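PDB 4ZOH: putative oxidoreductase FAD-binding subunit from Sulfolobus tokodaii, which binds FAD and probably serves as the flavoprotein subunit of a molybdopterin-dependent oxidoreductase, passing electrons through the flavin. Local coordinates for residues Q177-V191 against Y259-A271. Numbering follows the deposited sequence.
With FAD (flavin-adenine dinucleotide), chain H.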
loop_
_atom_site.group_PDB
_atom_site.type_symbol
_atom_site.label_atom_id
_atom_site.label_comp_id
_atom_site.label_asym_id
_atom_site.label_seq_id
_atom_site.Cartn_x
_atom_site.Cartn_y
_atom_site.Cartn_z
ATOM N N GLN B 177 6.532 -44.642 26.525
ATOM C CA GLN B 177 7.882 -44.263 26.011
ATOM C C GLN B 177 7.722 -43.902 24.530
ATOM O O GLN B 177 7.186 -44.678 23.755
ATOM C CB GLN B 177 8.880 -45.435 26.148
ATOM C CG GLN B 177 9.145 -45.861 27.610
ATOM C CD GLN B 177 9.916 -44.809 28.392
ATOM O OE1 GLN B 177 10.798 -44.137 27.857
ATOM N NE2 GLN B 177 9.595 -44.660 29.671
ATOM N N LYS B 178 8.162 -42.711 24.164
ATOM C CA LYS B 178 8.009 -42.260 22.816
ATOM C C LYS B 178 9.372 -41.897 22.311
ATOM O O LYS B 178 9.996 -40.995 22.823
ATOM C CB LYS B 178 7.082 -41.047 22.768
ATOM C CG LYS B 178 6.687 -40.664 21.351
ATOM C CD LYS B 178 5.757 -39.469 21.298
ATOM C CE LYS B 178 5.501 -39.106 19.834
ATOM N NZ LYS B 178 4.328 -38.234 19.641
ATOM N N LEU B 179 9.817 -42.585 21.282
ATOM C CA LEU B 179 11.084 -42.197 20.651
ATOM C C LEU B 179 10.783 -41.203 19.523
ATOM O O LEU B 179 9.893 -41.469 18.645
ATOM C CB LEU B 179 11.853 -43.432 20.123
ATOM C CG LEU B 179 13.142 -43.207 19.311
ATOM C CD1 LEU B 179 14.228 -42.473 20.056
ATOM C CD2 LEU B 179 13.653 -44.553 18.820
ATOM N N GLU B 180 11.538 -40.097 19.531
ATOM C CA GLU B 180 11.333 -38.985 18.587
ATOM C C GLU B 180 12.624 -38.210 18.336
ATOM O O GLU B 180 13.438 -37.951 19.232
ATOM C CB GLU B 180 10.248 -38.008 19.071
ATOM C CG GLU B 180 10.531 -37.399 20.437
ATOM C CD GLU B 180 9.344 -36.693 21.052
ATOM O OE1 GLU B 180 8.191 -37.013 20.781
ATOM O OE2 GLU B 180 9.587 -35.781 21.828
ATOM N N ARG B 181 12.775 -37.794 17.101
ATOM C CA ARG B 181 13.909 -36.970 16.769
ATOM C C ARG B 181 13.768 -35.576 17.345
ATOM O O ARG B 181 14.757 -35.017 17.827
ATOM C CB ARG B 181 14.053 -36.919 15.268
ATOM C CG ARG B 181 15.377 -36.302 14.848
ATOM C CD ARG B 181 15.666 -36.726 13.408
ATOM N NE ARG B 181 14.485 -36.529 12.544
ATOM C CZ ARG B 181 14.499 -36.688 11.216
ATOM N NH1 ARG B 181 15.632 -37.083 10.579
ATOM N NH2 ARG B 181 13.389 -36.470 10.543
ATOM N N ARG B 182 12.549 -35.025 17.314
ATOM C CA ARG B 182 12.305 -33.683 17.820
ATOM C C ARG B 182 10.989 -33.669 18.549
ATOM O O ARG B 182 10.057 -34.388 18.163
ATOM C CB ARG B 182 12.225 -32.670 16.659
ATOM C CG ARG B 182 13.559 -32.270 16.034
ATOM C CD ARG B 182 13.283 -31.270 14.914
ATOM N NE ARG B 182 12.147 -31.785 14.135
ATOM C CZ ARG B 182 11.211 -31.063 13.535
ATOM N NH1 ARG B 182 11.291 -29.708 13.519
ATOM N NH2 ARG B 182 10.200 -31.722 12.936
ATOM N N ALA B 183 10.918 -32.823 19.581
ATOM C CA ALA B 183 9.655 -32.577 20.337
ATOM C C ALA B 183 8.637 -32.149 19.299
ATOM O O ALA B 183 9.004 -31.477 18.305
ATOM C CB ALA B 183 9.865 -31.505 21.425
ATOM N N GLY B 184 7.418 -32.661 19.422
ATOM C CA GLY B 184 6.396 -32.406 18.443
ATOM C C GLY B 184 6.187 -33.454 17.355
ATOM O O GLY B 184 5.119 -33.510 16.783
ATOM N N ASP B 185 7.180 -34.305 17.075
ATOM C CA ASP B 185 7.074 -35.288 15.978
ATOM C C ASP B 185 6.138 -36.429 16.394
ATOM O O ASP B 185 5.926 -36.638 17.610
ATOM C CB ASP B 185 8.436 -35.945 15.694
ATOM C CG ASP B 185 9.503 -34.995 15.198
ATOM O OD1 ASP B 185 9.224 -33.819 14.854
ATOM O OD2 ASP B 185 10.680 -35.456 15.145
ATOM N N PHE B 186 5.610 -37.168 15.406
ATOM C CA PHE B 186 5.041 -38.480 15.588
ATOM C C PHE B 186 6.120 -39.476 16.114
ATOM O O PHE B 186 7.353 -39.273 15.968
ATOM C CB PHE B 186 4.577 -38.978 14.238
ATOM C CG PHE B 186 3.192 -38.516 13.874
ATOM C CD1 PHE B 186 2.083 -39.278 14.220
ATOM C CD2 PHE B 186 2.984 -37.265 13.205
ATOM C CE1 PHE B 186 0.792 -38.865 13.867
ATOM C CE2 PHE B 186 1.684 -36.858 12.886
ATOM C CZ PHE B 186 0.603 -37.659 13.206
ATOM N N ALA B 187 5.666 -40.551 16.722
ATOM C CA ALA B 187 6.592 -41.608 17.202
ATOM C C ALA B 187 7.419 -42.281 16.109
ATOM O O ALA B 187 6.854 -42.672 15.103
ATOM C CB ALA B 187 5.805 -42.668 17.955
ATOM N N ILE B 188 8.740 -42.364 16.314
ATOM C CA ILE B 188 9.605 -43.283 15.571
ATOM C C ILE B 188 9.316 -44.707 16.111
ATOM O O ILE B 188 9.139 -45.657 15.347
ATOM C CB ILE B 188 11.116 -42.986 15.763
ATOM C CG1 ILE B 188 11.544 -41.674 15.052
ATOM C CG2 ILE B 188 11.942 -44.174 15.238
ATOM C CD1 ILE B 188 12.778 -41.040 15.628
ATOM N N VAL B 189 9.295 -44.840 17.436
ATOM C CA VAL B 189 8.813 -46.043 18.124
ATOM C C VAL B 189 7.996 -45.583 19.359
ATOM O O VAL B 189 8.411 -44.672 20.060
ATOM C CB VAL B 189 9.992 -46.945 18.572
ATOM C CG1 VAL B 189 9.418 -48.128 19.340
ATOM C CG2 VAL B 189 10.836 -47.435 17.364
ATOM N N GLY B 190 6.852 -46.185 19.602
ATOM C CA GLY B 190 6.153 -45.934 20.862
ATOM C C GLY B 190 5.836 -47.207 21.633
ATOM O O GLY B 190 5.317 -48.161 21.060
ATOM N N VAL B 191 6.136 -47.201 22.942
ATOM C CA VAL B 191 5.823 -48.355 23.818
ATOM C C VAL B 191 5.009 -47.894 25.041
ATOM O O VAL B 191 5.466 -47.017 25.822
ATOM C CB VAL B 191 7.068 -49.165 24.277
ATOM C CG1 VAL B 191 6.630 -50.443 25.047
ATOM C CG2 VAL B 191 7.978 -49.541 23.112
ATOM N N TYR B 259 17.007 -50.690 13.050
ATOM C CA TYR B 259 17.202 -49.790 14.159
ATOM C C TYR B 259 15.939 -49.709 15.027
ATOM O O TYR B 259 16.043 -49.734 16.253
ATOM C CB TYR B 259 17.643 -48.409 13.692
ATOM C CG TYR B 259 17.439 -47.340 14.740
ATOM C CD1 TYR B 259 18.408 -47.135 15.771
ATOM C CD2 TYR B 259 16.274 -46.522 14.724
ATOM C CE1 TYR B 259 18.242 -46.119 16.715
ATOM C CE2 TYR B 259 16.086 -45.513 15.677
ATOM C CZ TYR B 259 17.054 -45.321 16.670
ATOM O OH TYR B 259 16.884 -44.369 17.606
ATOM N N LYS B 260 14.785 -49.668 14.366
ATOM C CA LYS B 260 13.504 -49.542 15.002
ATOM C C LYS B 260 13.199 -50.769 15.864
ATOM O O LYS B 260 12.692 -50.623 16.977
ATOM C CB LYS B 260 12.411 -49.351 13.950
ATOM C CG LYS B 260 12.296 -47.917 13.418
ATOM C CD LYS B 260 11.395 -47.915 12.217
ATOM C CE LYS B 260 11.378 -46.577 11.506
ATOM N NZ LYS B 260 10.074 -46.578 10.779
ATOM N N LYS B 261 13.462 -51.962 15.315
ATOM C CA LYS B 261 13.262 -53.236 16.006
ATOM C C LYS B 261 14.123 -53.236 17.284
ATOM O O LYS B 261 13.612 -53.479 18.351
ATOM C CB LYS B 261 13.640 -54.382 15.077
ATOM C CG LYS B 261 13.046 -55.706 15.467
ATOM C CD LYS B 261 13.756 -56.823 14.722
ATOM C CE LYS B 261 13.163 -58.199 15.055
ATOM N NZ LYS B 261 11.850 -58.444 14.397
ATOM N N LYS B 262 15.403 -52.883 17.162
ATOM C CA LYS B 262 16.297 -52.702 18.296
ATOM C C LYS B 262 15.759 -51.697 19.292
ATOM O O LYS B 262 15.767 -51.969 20.507
ATOM C CB LYS B 262 17.729 -52.346 17.865
ATOM C CG LYS B 262 18.466 -53.470 17.109
ATOM C CD LYS B 262 19.803 -53.042 16.495
ATOM C CE LYS B 262 20.834 -52.699 17.581
ATOM N NZ LYS B 262 22.069 -52.018 17.077
ATOM N N MET B 263 15.215 -50.578 18.798
ATOM C CA MET B 263 14.604 -49.606 19.711
ATOM C C MET B 263 13.394 -50.129 20.456
ATOM O O MET B 263 13.114 -49.629 21.550
ATOM C CB MET B 263 14.319 -48.253 19.037
ATOM C CG MET B 263 15.627 -47.634 18.597
ATOM S SD MET B 263 16.827 -47.300 19.878
ATOM C CE MET B 263 18.110 -48.584 19.709
ATOM N N VAL B 264 12.692 -51.136 19.920
ATOM C CA VAL B 264 11.574 -51.703 20.678
ATOM C C VAL B 264 12.096 -52.264 22.029
ATOM O O VAL B 264 11.497 -52.027 23.116
ATOM C CB VAL B 264 10.790 -52.725 19.867
ATOM C CG1 VAL B 264 9.870 -53.571 20.740
ATOM C CG2 VAL B 264 9.979 -51.997 18.817
ATOM N N LYS B 265 13.250 -52.933 21.964
ATOM C CA LYS B 265 13.838 -53.488 23.166
ATOM C C LYS B 265 14.246 -52.380 24.133
ATOM O O LYS B 265 13.961 -52.472 25.315
ATOM C CB LYS B 265 15.032 -54.407 22.851
ATOM C CG LYS B 265 15.949 -54.647 24.050
ATOM C CD LYS B 265 17.339 -55.069 23.592
ATOM C CE LYS B 265 17.512 -56.541 23.809
ATOM N NZ LYS B 265 17.998 -56.640 25.205
ATOM N N VAL B 266 14.905 -51.342 23.624
ATOM C CA VAL B 266 15.352 -50.254 24.458
ATOM C C VAL B 266 14.146 -49.584 25.195
ATOM O O VAL B 266 14.220 -49.357 26.416
ATOM C CB VAL B 266 16.252 -49.272 23.661
ATOM C CG1 VAL B 266 16.585 -48.084 24.523
ATOM C CG2 VAL B 266 17.556 -49.988 23.176
ATOM N N LEU B 267 13.040 -49.352 24.467
ATOM C CA LEU B 267 11.891 -48.615 25.004
ATOM C C LEU B 267 11.016 -49.455 25.937
ATOM O O LEU B 267 10.521 -48.913 26.904
ATOM C CB LEU B 267 11.027 -47.898 23.939
ATOM C CG LEU B 267 11.463 -46.729 23.000
ATOM C CD1 LEU B 267 10.327 -45.753 22.607
ATOM C CD2 LEU B 267 12.711 -45.982 23.411
ATOM N N THR B 268 10.821 -50.740 25.618
ATOM C CA THR B 268 10.239 -51.715 26.564
ATOM C C THR B 268 11.044 -51.729 27.877
ATOM O O THR B 268 10.482 -51.564 28.943
ATOM C CB THR B 268 10.176 -53.089 25.950
ATOM O OG1 THR B 268 9.431 -52.987 24.739
ATOM C CG2 THR B 268 9.457 -54.071 26.817
ATOM N N LYS B 269 12.370 -51.818 27.800
ATOM C CA LYS B 269 13.130 -51.783 29.058
ATOM C C LYS B 269 12.882 -50.483 29.824
ATOM O O LYS B 269 12.699 -50.524 31.067
ATOM C CB LYS B 269 14.634 -52.040 28.832
ATOM C CG LYS B 269 15.426 -52.250 30.090
ATOM C CD LYS B 269 16.894 -52.559 29.765
ATOM C CE LYS B 269 17.745 -52.428 31.022
ATOM N NZ LYS B 269 19.080 -53.048 30.891
ATOM N N ARG B 270 12.931 -49.330 29.108
ATOM C CA ARG B 270 12.707 -47.991 29.753
ATOM C C ARG B 270 11.288 -47.985 30.396
ATOM O O ARG B 270 11.131 -47.578 31.517
ATOM C CB ARG B 270 12.811 -46.869 28.727
ATOM C CG ARG B 270 14.230 -46.501 28.338
ATOM C CD ARG B 270 14.223 -45.616 27.092
ATOM N NE ARG B 270 15.543 -45.002 26.988
ATOM C CZ ARG B 270 15.859 -43.889 26.323
ATOM N NH1 ARG B 270 14.942 -43.181 25.647
ATOM N NH2 ARG B 270 17.120 -43.475 26.364
ATOM N N ALA B 271 10.317 -48.580 29.709
ATOM C CA ALA B 271 8.906 -48.620 30.165
ATOM C C ALA B 271 8.724 -49.425 31.468
ATOM O O ALA B 271 8.173 -48.886 32.458
ATOM C CB ALA B 271 8.029 -49.150 29.060
HETATM P PA FAD H . -9.879 -34.722 12.275
HETATM O O1A FAD H . -8.667 -34.251 11.545
HETATM O O2A FAD H . -11.044 -33.850 12.476
HETATM O O5B FAD H . -10.435 -36.010 11.588
HETATM C C5B FAD H . -9.520 -37.079 11.198
HETATM C C4B FAD H . -10.371 -38.270 10.487
HETATM O O4B FAD H . -11.450 -38.803 11.355
HETATM C C3B FAD H . -11.116 -37.673 9.298
HETATM O O3B FAD H . -11.117 -38.606 8.246
HETATM C C2B FAD H . -12.538 -37.361 9.822
HETATM O O2B FAD H . -13.552 -37.351 8.810
HETATM C C1B FAD H . -12.788 -38.514 10.733
HETATM N N9A FAD H . -13.432 -38.323 12.027
HETATM C C8A FAD H . -13.186 -37.404 12.958
HETATM N N7A FAD H . -13.951 -37.656 14.045
HETATM C C5A FAD H . -14.680 -38.767 13.778
HETATM C C6A FAD H . -15.623 -39.522 14.507
HETATM N N6A FAD H . -15.911 -39.130 15.746
HETATM N N1A FAD H . -16.198 -40.599 13.941
HETATM C C2A FAD H . -15.845 -41.033 12.703
HETATM N N3A FAD H . -14.959 -40.332 11.987
HETATM C C4A FAD H . -14.354 -39.199 12.497
HETATM N N1 FAD H . -0.960 -37.575 16.376
HETATM C C2 FAD H . -0.276 -38.491 17.169
HETATM O O2 FAD H . -0.829 -39.523 17.493
HETATM N N3 FAD H . 0.995 -38.244 17.591
HETATM C C4 FAD H . 1.637 -37.108 17.226
HETATM O O4 FAD H . 2.772 -36.912 17.675
HETATM C C4X FAD H . 0.971 -36.183 16.394
HETATM N N5 FAD H . 1.618 -35.023 16.027
HETATM C C5X FAD H . 0.938 -34.110 15.165
HETATM C C6 FAD H . 1.626 -32.975 14.751
HETATM C C7 FAD H . 0.984 -32.034 13.931
HETATM C C7M FAD H . 1.810 -30.795 13.518
HETATM C C8 FAD H . -0.339 -32.261 13.502
HETATM C C8M FAD H . -1.104 -31.285 12.566
HETATM C C9 FAD H . -1.018 -33.434 13.878
HETATM C C9A FAD H . -0.384 -34.345 14.727
HETATM N N10 FAD H . -1.024 -35.536 15.137
HETATM C C10 FAD H . -0.324 -36.425 15.974
HETATM C "C1'" FAD H . -2.382 -35.872 14.724
HETATM C "C2'" FAD H . -3.423 -35.280 15.693
HETATM O "O2'" FAD H . -3.383 -36.054 16.911
HETATM C "C3'" FAD H . -4.852 -35.235 15.084
HETATM O "O3'" FAD H . -5.600 -34.372 15.945
HETATM C "C4'" FAD H . -5.536 -36.591 15.032
HETATM O "O4'" FAD H . -4.676 -37.500 14.344
HETATM C "C5'" FAD H . -6.902 -36.530 14.314
HETATM O "O5'" FAD H . -7.847 -36.062 15.311
HETATM P P FAD H . -8.762 -34.815 15.002
HETATM O O1P FAD H . -9.798 -34.732 16.073
HETATM O O2P FAD H . -7.935 -33.609 14.769
HETATM O O3P FAD H . -9.434 -35.362 13.681
HETATM O O HOH W 1 11.906 -43.550 25.205
HETATM O O HOH W 2 8.469 -45.793 12.879
#
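Leu-267 lies against Leu-179, Val-189 and Val-191 where helix 257-276 packs on the antiparallel hairpin of strands 173-179 and 189-198, part of the four-stranded sheet of the CO dehydrogenase flavoprotein C-terminal domain. The helix axis is inclined alike to both strands, at 148° to 177-179, which runs against it, and 33° to 189-191, which runs with it: a worked example of one apolar helix face laid along two paired strands.

Apolar contacts carry the interface. The CD1 branch of Leu-267 sits over the backbone pairing of the hairpin, 3.4 Å from Val-189 O and close to Leu-179 N, while its CB touches Val-191 CG2 at 3.6 Å. Val-189 divides its branches: CG1, anti to the backbone N (chi1 177°), meets Val-264 CG2, and CG2 meets Met-263 CB. Further along, Leu-179 CD2 reaches Met-263 CG at 3.7 Å; that same CG lies over one face of the Tyr-259 ring, offset toward its rim, and the ring's edge receives Ile-188 CG2. The Tyr-259 hydroxyl bonds to the backbone of another protein's chain.

No direct hydrogen bond joins helix and hairpin; water bridges do so instead. One water links Gln-177 OE1, whose amide NE2 bonds Ser-175, to Arg-270 NH1, and another donates to Ile-188 O and accepts from Lys-260 NZ, which also bonds Thr-250. Arg-270 NH2 makes a salt bridge to another protein's chain.

The loop between the strands reaches the cofactor, FAD C4X lying over the centre of the Phe-186 ring. Lys-178, pointing away from the helix, pairs with Asp-118, and its NZ donates to Asp-185 O (3.0 Å) and to FAD O4 (2.8 Å).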